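Long-range contact in glyoxylate reductase (Paecilomyces sp. J18, PDB 3WNV), which probably reduces glyoxylate to glycolate with a nicotinamide cofactor, as a fungal member of the D-2-hydroxyacid dehydrogenase family: residues V262-P274 against L280-G293. Sequence-based numbering, arbitrary orientation.
Sequences VASVGLDVYENEP and LLNNPRAMLLPHIG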
# COMPACT_ATOMS: atom_id res chain seq x y z
N VAL A 262 10.49 21.84 0.30
CA VAL A 262 9.26 21.18 -0.11
C VAL A 262 8.10 22.12 0.24
O VAL A 262 7.96 22.56 1.39
CB VAL A 262 9.11 19.82 0.61
CG1 VAL A 262 7.73 19.20 0.31
CG2 VAL A 262 10.26 18.84 0.21
N ALA A 263 7.28 22.45 -0.75
CA ALA A 263 6.21 23.40 -0.54
C ALA A 263 5.06 22.76 0.27
O ALA A 263 4.48 23.38 1.19
CB ALA A 263 5.70 23.93 -1.87
N SER A 264 4.74 21.52 -0.05
CA SER A 264 3.64 20.83 0.60
C SER A 264 3.77 19.35 0.36
O SER A 264 4.56 18.92 -0.49
CB SER A 264 2.29 21.32 0.07
OG SER A 264 1.24 20.73 0.86
N VAL A 265 3.02 18.56 1.11
CA VAL A 265 2.94 17.13 0.87
C VAL A 265 1.49 16.70 0.92
O VAL A 265 0.67 17.32 1.58
CB VAL A 265 3.74 16.27 1.85
CG1 VAL A 265 5.26 16.54 1.74
CG2 VAL A 265 3.24 16.51 3.31
N GLY A 266 1.22 15.61 0.22
CA GLY A 266 -0.10 14.99 0.20
C GLY A 266 0.13 13.53 0.58
O GLY A 266 0.50 12.72 -0.28
N LEU A 267 -0.11 13.19 1.84
CA LEU A 267 0.25 11.85 2.35
C LEU A 267 -0.95 11.05 2.81
O LEU A 267 -1.84 11.61 3.44
CB LEU A 267 1.21 11.99 3.54
CG LEU A 267 2.47 12.82 3.22
CD1 LEU A 267 3.32 12.90 4.48
CD2 LEU A 267 3.29 12.23 2.06
N ASP A 268 -0.89 9.73 2.60
CA ASP A 268 -1.90 8.82 3.11
C ASP A 268 -1.18 7.83 3.98
O ASP A 268 -1.79 7.05 4.68
CB ASP A 268 -2.54 8.08 1.94
CG ASP A 268 -3.85 7.37 2.33
OD1 ASP A 268 -4.66 7.96 3.10
OD2 ASP A 268 -4.05 6.24 1.84
N VAL A 269 0.14 7.90 3.98
CA VAL A 269 0.94 6.89 4.72
C VAL A 269 2.13 7.51 5.43
O VAL A 269 2.61 8.58 5.03
CB VAL A 269 1.43 5.75 3.77
CG1 VAL A 269 0.25 4.97 3.25
CG2 VAL A 269 2.29 6.32 2.62
N TYR A 270 2.63 6.84 6.47
CA TYR A 270 3.63 7.41 7.37
C TYR A 270 4.62 6.37 7.86
O TYR A 270 4.28 5.18 7.99
CB TYR A 270 2.96 8.09 8.59
CG TYR A 270 1.87 9.02 8.12
CD1 TYR A 270 2.17 10.31 7.71
CD2 TYR A 270 0.58 8.54 7.97
CE1 TYR A 270 1.18 11.15 7.22
CE2 TYR A 270 -0.42 9.36 7.48
CZ TYR A 270 -0.10 10.65 7.09
OH TYR A 270 -1.12 11.44 6.59
N GLU A 271 5.81 6.83 8.18
CA GLU A 271 6.88 5.89 8.53
C GLU A 271 6.59 5.02 9.75
O GLU A 271 7.00 3.87 9.76
CB GLU A 271 8.20 6.64 8.72
CG GLU A 271 9.37 5.73 9.03
CD GLU A 271 10.71 6.45 8.99
OE1 GLU A 271 10.70 7.68 8.76
OE2 GLU A 271 11.76 5.80 9.19
N ASN A 272 5.91 5.56 10.76
CA ASN A 272 5.58 4.79 11.96
C ASN A 272 4.10 4.80 12.27
O ASN A 272 3.69 4.95 13.43
CB ASN A 272 6.37 5.33 13.14
CG ASN A 272 7.86 5.10 12.95
OD1 ASN A 272 8.32 3.96 12.96
ND2 ASN A 272 8.62 6.18 12.77
N GLU A 273 3.29 4.62 11.23
CA GLU A 273 1.85 4.78 11.40
C GLU A 273 1.36 3.72 12.39
O GLU A 273 1.86 2.60 12.42
CB GLU A 273 1.12 4.80 10.04
CG GLU A 273 1.05 3.51 9.30
CD GLU A 273 0.32 3.64 7.96
OE1 GLU A 273 0.81 4.41 7.07
OE2 GLU A 273 -0.70 2.95 7.77
N PRO A 274 0.41 4.09 13.27
CA PRO A 274 -0.38 5.33 13.16
C PRO A 274 0.25 6.60 13.76
O PRO A 274 -0.42 7.63 13.78
CB PRO A 274 -1.64 4.99 13.96
CG PRO A 274 -1.11 4.07 15.05
CD PRO A 274 -0.05 3.23 14.38
N LEU A 280 5.22 17.22 11.03
CA LEU A 280 4.39 16.95 9.86
C LEU A 280 2.90 17.14 10.22
O LEU A 280 2.17 17.90 9.57
CB LEU A 280 4.69 15.52 9.40
CG LEU A 280 4.16 15.05 8.08
CD1 LEU A 280 4.53 16.06 7.01
CD2 LEU A 280 4.76 13.68 7.74
N LEU A 281 2.47 16.49 11.29
CA LEU A 281 1.08 16.55 11.72
C LEU A 281 0.67 17.98 11.99
O LEU A 281 -0.47 18.35 11.72
CB LEU A 281 0.88 15.69 12.98
CG LEU A 281 -0.54 15.27 13.33
CD1 LEU A 281 -1.19 14.63 12.12
CD2 LEU A 281 -0.50 14.29 14.51
N ASN A 282 1.62 18.79 12.47
CA ASN A 282 1.27 20.13 12.96
C ASN A 282 1.37 21.18 11.89
O ASN A 282 1.14 22.35 12.16
CB ASN A 282 2.16 20.56 14.14
CG ASN A 282 2.03 19.63 15.34
OD1 ASN A 282 1.07 18.87 15.46
ND2 ASN A 282 3.03 19.69 16.24
N ASN A 283 1.70 20.77 10.67
CA ASN A 283 1.89 21.70 9.55
C ASN A 283 0.59 21.88 8.73
O ASN A 283 0.17 20.96 8.01
CB ASN A 283 3.02 21.15 8.65
CG ASN A 283 3.40 22.10 7.55
OD1 ASN A 283 2.66 23.02 7.22
ND2 ASN A 283 4.56 21.87 6.96
N PRO A 284 -0.04 23.06 8.81
CA PRO A 284 -1.36 23.18 8.18
C PRO A 284 -1.25 23.33 6.67
O PRO A 284 -2.28 23.34 6.01
CB PRO A 284 -1.92 24.47 8.80
CG PRO A 284 -0.69 25.30 9.08
CD PRO A 284 0.40 24.31 9.47
N ARG A 285 -0.03 23.43 6.15
CA ARG A 285 0.21 23.45 4.69
C ARG A 285 0.29 22.06 4.07
O ARG A 285 0.17 21.92 2.85
CB ARG A 285 1.49 24.21 4.33
CG ARG A 285 1.57 25.60 4.93
CD ARG A 285 2.85 26.30 4.51
NE ARG A 285 2.81 27.70 4.93
CZ ARG A 285 3.48 28.70 4.36
NH1 ARG A 285 4.27 28.48 3.31
NH2 ARG A 285 3.35 29.94 4.84
N ALA A 286 0.46 21.03 4.91
CA ALA A 286 0.41 19.63 4.47
C ALA A 286 -1.03 19.15 4.29
O ALA A 286 -1.96 19.66 4.91
CB ALA A 286 1.12 18.75 5.48
N MET A 287 -1.23 18.16 3.41
CA MET A 287 -2.55 17.54 3.25
C MET A 287 -2.42 16.09 3.67
O MET A 287 -1.66 15.35 3.03
CB MET A 287 -3.00 17.64 1.80
CG MET A 287 -4.40 17.06 1.61
SD MET A 287 -5.70 18.13 2.30
CE MET A 287 -7.17 17.09 2.22
N LEU A 288 -3.10 15.71 4.75
CA LEU A 288 -2.81 14.42 5.42
C LEU A 288 -4.07 13.61 5.61
O LEU A 288 -5.09 14.13 6.13
CB LEU A 288 -2.21 14.68 6.80
CG LEU A 288 -0.92 15.51 6.84
CD1 LEU A 288 -0.38 15.64 8.24
CD2 LEU A 288 0.17 14.88 5.93
N LEU A 289 -4.01 12.33 5.24
CA LEU A 289 -5.08 11.36 5.51
C LEU A 289 -4.51 10.16 6.28
O LEU A 289 -3.33 9.82 6.17
CB LEU A 289 -5.71 10.88 4.19
CG LEU A 289 -6.51 11.97 3.44
CD1 LEU A 289 -6.91 11.42 2.06
CD2 LEU A 289 -7.76 12.36 4.23
N PRO A 290 -5.37 9.49 7.08
CA PRO A 290 -4.89 8.34 7.87
C PRO A 290 -5.03 7.00 7.16
O PRO A 290 -5.79 6.10 7.58
CB PRO A 290 -5.77 8.37 9.11
CG PRO A 290 -7.13 8.96 8.58
CD PRO A 290 -6.69 9.98 7.52
N HIS A 291 -4.32 6.90 6.04
CA HIS A 291 -4.28 5.68 5.24
C HIS A 291 -5.65 5.16 4.88
O HIS A 291 -5.98 4.00 5.22
CB HIS A 291 -3.44 4.59 5.97
CG HIS A 291 -2.80 3.62 5.05
ND1 HIS A 291 -1.79 2.77 5.44
CD2 HIS A 291 -2.99 3.37 3.72
CE1 HIS A 291 -1.41 2.03 4.42
NE2 HIS A 291 -2.12 2.38 3.36
N ILE A 292 -6.40 5.98 4.13
CA ILE A 292 -7.75 5.64 3.72
C ILE A 292 -7.84 5.16 2.27
O ILE A 292 -8.95 4.92 1.79
CB ILE A 292 -8.75 6.80 3.92
CG1 ILE A 292 -8.54 7.94 2.90
CG2 ILE A 292 -8.76 7.29 5.41
CD1 ILE A 292 -9.71 8.95 2.95
N GLY A 293 -6.71 5.04 1.61
CA GLY A 293 -6.64 4.70 0.18
C GLY A 293 -7.72 3.74 -0.31
O GLY A 293 -8.55 4.07 -1.14
O HOH W 1 4.50 26.15 0.96
O HOH W 2 5.03 23.69 4.50
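G266 and M287 pair in parallel, and so do L267 and L288. They join strand 262-267 to strand 287-288, the edge strand of the Rossmann-type sheet, within a beta-alpha-beta unit. M287 N gives to V265 O (2.8 Å), L267 N to M287 O, and L289 N to L267 O. On the face that carries L267 and L288, L267 CD1 meets L280 CD2 of helix 278-281 at 3.6 Å. L288 CD2 packs beside L267 CB and near the edge of the Y270 ring. Y270 OH donates to L289 O at 2.8 Å, from well above the carbonyl plane (41°).

Beyond the strands D268 holds the loop at I292 and G293. Its CG is trans to the backbone N (chi1 -165°), which carries the carboxylate to two successive amides. D268 OD1 takes I292 N at 2.8 Å and D268 OD2 takes G293 N at 2.9 Å, both syn. With an alanine here, the I292 and G293 amides would probably lose their acceptors and the loop might shift.

Going outward, H291 CB lies 3.2 Å from D268 O. H291 CG faces E273 OE2 and D268 O. H291 ND1 donates to E273 OE2, over 2.6 Å and nearly in the ring plane, to its syn lone pair. The carboxylate stands 87° to the ring. The pair probably corresponds to the catalytic histidine and glutamate of D-2-hydroxyacid dehydrogenases. E273 OE1 accepts from Y270 N. H291 CD2 and CE1 both border V269 CG1, which sits over the ring centre in a CH-pi contact. At the tip, H291 NE2 is 3.5 Å from V269 CG1.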